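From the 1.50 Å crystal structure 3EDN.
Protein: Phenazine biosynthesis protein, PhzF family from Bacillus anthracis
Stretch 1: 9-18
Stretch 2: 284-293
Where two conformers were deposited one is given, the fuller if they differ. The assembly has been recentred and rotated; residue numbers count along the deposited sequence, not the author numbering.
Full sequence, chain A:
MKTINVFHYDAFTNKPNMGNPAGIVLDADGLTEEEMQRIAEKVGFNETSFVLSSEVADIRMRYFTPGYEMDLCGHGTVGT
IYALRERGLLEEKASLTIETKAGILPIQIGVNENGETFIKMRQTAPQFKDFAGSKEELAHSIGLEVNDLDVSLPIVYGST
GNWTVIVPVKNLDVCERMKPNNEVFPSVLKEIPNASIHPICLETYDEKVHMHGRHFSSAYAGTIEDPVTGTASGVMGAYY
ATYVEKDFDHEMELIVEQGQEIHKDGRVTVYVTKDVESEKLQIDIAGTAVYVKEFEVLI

Stretch 1 (9-18) YDAFTNKPNM
Stretch 2, residues 284-293: DIAGTAVYVK

Two segments nearly the whole chain apart meet as antiparallel strands, burying 724 Å² summed over both sides. Strand 9-11 runs at 150° to strand 289-293, with axes approaching to 4.6 Å. The register is fixed by Tyr 9 opposite Tyr 291 (CA to CA 4.5 Å), Asp 10 opposite Val 290 (CA to CA 5.4 Å) and Ala 11 opposite Ala 289 (CA to CA 4.4 Å). Only the middle pair is hydrogen-bonded, in both directions: Asp 10 N to Val 290 O is 2.9 Å at 153°, and Val 290 N to Asp 10 O is 3.0 Å at 143°. A third bond, Phe 12 N to Thr 288 O (2.8 Å, 134°), continues the ladder just past the first strand.

Tyr 9, Ala 11, Ala 289 and Tyr 291 share one face of the sheet. Tyr 9 takes chi1 -85° (m) and chi2 66°, which lays its ring against the opposing backbone: Tyr 291 CA sits 3.6 Å from the centroid of the Tyr 9 ring, 14° off its normal. Tyr 291, at chi1 170° (t) and chi2 88°, turns its ring edge toward the Tyr 9 face; the centroids are 5.8 Å apart and the planes meet at 85°. The two alanines pack closely, Ala 11 CA to Ala 289 CB being 4.0 Å.

Asp 10 and Val 290 occupy the other face. Val 290 (chi1 67°, p) fits its branched side chain under the loop: Val 290 CG1 lies 3.8 Å from Thr 13 CG2, and Val 290 CG2 lies 3.9 Å from Pro 16 CD. Val 292 (chi1 180°, t) places CG2 3.7 Å from Asp 10 CG and 4.4 Å from Pro 16 CB. Asp 10 (chi1 -90°, m; chi2 0°) brings OD2 within 3.0 Å of Asn 17 N.

After Ala 11 the chain bends sharply through Phe 12 (phi/psi 64/34). Although the Phe 12 CA-to-CB bond points away, chi1 -56° (m) and chi2 -58° return the ring to the second stretch, with Phe 12 CZ 4.0 Å from Ile 285 CD1 (Ile 285 chi1 65°, p; chi2 156°, t). Glycine suits position 287: Phe 12 CD1 is 3.7 Å from Gly 287 CA, and an ideal CB there would fall 2.3 Å from that ring atom.

Thr 13 is extended (-156/162; chi1 -167°, t), and Thr 13 OG1 accepts a weak hydrogen bond from Lys 15 N at 3.3 Å. Thr 13 O approaches Thr 288 CG2 at 3.4 Å, with Thr 288 at chi1 -166° (t).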

# COMPACT_ATOMS: atom_id res chain seq x y z
N TYR A 9 -11.25 15.38 -12.39
CA TYR A 9 -11.41 16.83 -12.21
C TYR A 9 -10.28 17.48 -12.96
O TYR A 9 -9.18 16.92 -13.02
CB TYR A 9 -11.32 17.22 -10.72
CG TYR A 9 -12.64 17.09 -10.00
CD1 TYR A 9 -13.22 15.85 -9.81
CD2 TYR A 9 -13.31 18.22 -9.51
CE1 TYR A 9 -14.44 15.72 -9.17
CE2 TYR A 9 -14.53 18.10 -8.86
CZ TYR A 9 -15.08 16.84 -8.69
OH TYR A 9 -16.30 16.71 -8.06
N ASP A 10 -10.55 18.65 -13.55
CA ASP A 10 -9.46 19.42 -14.16
C ASP A 10 -9.03 20.49 -13.16
O ASP A 10 -9.86 21.24 -12.67
CB ASP A 10 -9.89 20.09 -15.46
CG ASP A 10 -9.65 19.22 -16.68
OD1 ASP A 10 -9.15 18.08 -16.54
OD2 ASP A 10 -9.96 19.72 -17.78
N ALA A 11 -7.74 20.51 -12.84
CA ALA A 11 -7.18 21.52 -11.93
C ALA A 11 -6.82 22.82 -12.65
O ALA A 11 -6.48 22.81 -13.85
CB ALA A 11 -5.95 20.97 -11.23
N PHE A 12 -6.87 23.92 -11.90
CA PHE A 12 -6.49 25.26 -12.38
C PHE A 12 -7.38 25.77 -13.51
O PHE A 12 -6.93 26.48 -14.43
CB PHE A 12 -5.02 25.31 -12.81
CG PHE A 12 -4.05 24.89 -11.74
CD1 PHE A 12 -4.02 25.54 -10.51
CD2 PHE A 12 -3.12 23.88 -11.97
CE1 PHE A 12 -3.10 25.16 -9.52
CE2 PHE A 12 -2.23 23.50 -11.00
CZ PHE A 12 -2.21 24.15 -9.78
N THR A 13 -8.66 25.41 -13.46
CA THR A 13 -9.64 25.95 -14.39
C THR A 13 -11.03 25.87 -13.77
O THR A 13 -11.26 25.13 -12.81
CB THR A 13 -9.62 25.18 -15.73
OG1 THR A 13 -10.37 25.90 -16.72
CG2 THR A 13 -10.24 23.80 -15.57
N ASN A 14 -11.96 26.65 -14.34
CA ASN A 14 -13.35 26.57 -13.92
C ASN A 14 -14.22 25.97 -15.01
O ASN A 14 -15.44 25.84 -14.84
CB ASN A 14 -13.88 27.93 -13.47
CG ASN A 14 -13.63 29.03 -14.48
OD1 ASN A 14 -13.29 28.76 -15.64
ND2 ASN A 14 -13.80 30.28 -14.05
N LYS A 15 -13.60 25.56 -16.12
CA LYS A 15 -14.37 24.93 -17.20
C LYS A 15 -13.88 23.53 -17.55
O LYS A 15 -12.69 23.33 -17.73
CB LYS A 15 -14.38 25.83 -18.43
CG LYS A 15 -15.12 27.14 -18.16
CD LYS A 15 -15.54 27.85 -19.41
CE LYS A 15 -16.18 29.18 -19.08
NZ LYS A 15 -17.56 28.99 -18.60
N PRO A 16 -14.80 22.55 -17.63
CA PRO A 16 -14.41 21.17 -17.95
C PRO A 16 -13.55 21.12 -19.22
O PRO A 16 -13.81 21.85 -20.19
CB PRO A 16 -15.77 20.48 -18.19
CG PRO A 16 -16.75 21.29 -17.43
CD PRO A 16 -16.25 22.69 -17.46
N ASN A 17 -12.53 20.30 -19.21
CA ASN A 17 -11.61 20.06 -20.32
C ASN A 17 -10.56 21.14 -20.52
O ASN A 17 -9.79 21.03 -21.36
CB ASN A 17 -12.32 19.79 -21.66
CG ASN A 17 -13.44 18.75 -21.54
OD1 ASN A 17 -13.19 17.60 -21.56
ND2 ASN A 17 -14.60 19.20 -21.40
N MSE A 18 -10.60 22.18 -19.72
CA MSE A 18 -9.72 23.30 -20.00
C MSE A 18 -8.55 23.42 -19.02
O MSE A 18 -7.81 24.39 -19.04
CB MSE A 18 -10.53 24.60 -20.10
CG MSE A 18 -11.72 24.47 -21.03
SE MSE A 18 -12.39 26.16 -21.72
CE MSE A 18 -11.22 26.38 -23.26
N ASP A 284 3.31 31.01 -2.45
CA ASP A 284 2.15 30.12 -2.41
C ASP A 284 1.47 30.12 -3.77
O ASP A 284 1.50 31.10 -4.51
CB ASP A 284 1.12 30.60 -1.38
CG ASP A 284 1.72 30.76 0.02
OD1 ASP A 284 2.04 29.75 0.67
OD2 ASP A 284 1.84 31.92 0.50
N ILE A 285 0.79 29.04 -4.10
CA ILE A 285 -0.09 29.08 -5.26
C ILE A 285 -1.48 28.62 -4.87
O ILE A 285 -1.67 27.92 -3.85
CB ILE A 285 0.44 28.22 -6.45
CG1 ILE A 285 0.44 26.73 -6.08
CG2 ILE A 285 1.83 28.69 -6.87
CD1 ILE A 285 0.38 25.80 -7.29
N ALA A 286 -2.46 29.03 -5.67
CA ALA A 286 -3.83 28.59 -5.45
C ALA A 286 -4.51 28.38 -6.78
O ALA A 286 -4.23 29.08 -7.76
CB ALA A 286 -4.61 29.61 -4.62
N GLY A 287 -5.45 27.45 -6.81
CA GLY A 287 -6.21 27.25 -8.02
C GLY A 287 -7.59 26.76 -7.65
O GLY A 287 -7.83 26.26 -6.54
N THR A 288 -8.51 26.93 -8.59
CA THR A 288 -9.79 26.27 -8.48
C THR A 288 -9.72 25.01 -9.35
O THR A 288 -8.67 24.68 -9.91
CB THR A 288 -10.98 27.19 -8.86
OG1 THR A 288 -12.21 26.58 -8.42
CG2 THR A 288 -11.03 27.45 -10.35
N ALA A 289 -10.83 24.29 -9.42
CA ALA A 289 -10.90 23.07 -10.24
C ALA A 289 -12.34 22.83 -10.63
O ALA A 289 -13.25 23.55 -10.19
CB ALA A 289 -10.35 21.86 -9.47
N VAL A 290 -12.57 21.81 -11.45
CA VAL A 290 -13.91 21.55 -11.95
C VAL A 290 -14.09 20.06 -12.25
O VAL A 290 -13.19 19.42 -12.77
CB VAL A 290 -14.24 22.41 -13.20
CG1 VAL A 290 -13.38 22.00 -14.39
CG2 VAL A 290 -15.70 22.33 -13.57
N TYR A 291 -15.26 19.54 -11.89
CA TYR A 291 -15.66 18.17 -12.25
C TYR A 291 -15.68 18.01 -13.76
O TYR A 291 -16.21 18.87 -14.47
CB TYR A 291 -17.07 17.92 -11.71
CG TYR A 291 -17.71 16.64 -12.21
CD1 TYR A 291 -17.52 15.43 -11.53
CD2 TYR A 291 -18.50 16.63 -13.36
CE1 TYR A 291 -18.10 14.25 -11.98
CE2 TYR A 291 -19.07 15.45 -13.83
CZ TYR A 291 -18.89 14.27 -13.11
OH TYR A 291 -19.47 13.09 -13.56
N VAL A 292 -15.11 16.90 -14.24
CA VAL A 292 -15.20 16.57 -15.65
C VAL A 292 -16.07 15.32 -15.87
O VAL A 292 -17.09 15.38 -16.59
CB VAL A 292 -13.81 16.41 -16.31
CG1 VAL A 292 -13.99 16.07 -17.78
CG2 VAL A 292 -13.01 17.70 -16.14
N LYS A 293 -15.67 14.20 -15.26
CA LYS A 293 -16.46 12.97 -15.39
C LYS A 293 -16.15 11.98 -14.29
O LYS A 293 -15.20 12.16 -13.51
CB LYS A 293 -16.21 12.29 -16.75
CG LYS A 293 -14.77 11.85 -17.02
CD LYS A 293 -14.68 11.22 -18.39
CE LYS A 293 -13.27 10.79 -18.72
NZ LYS A 293 -12.46 11.96 -19.18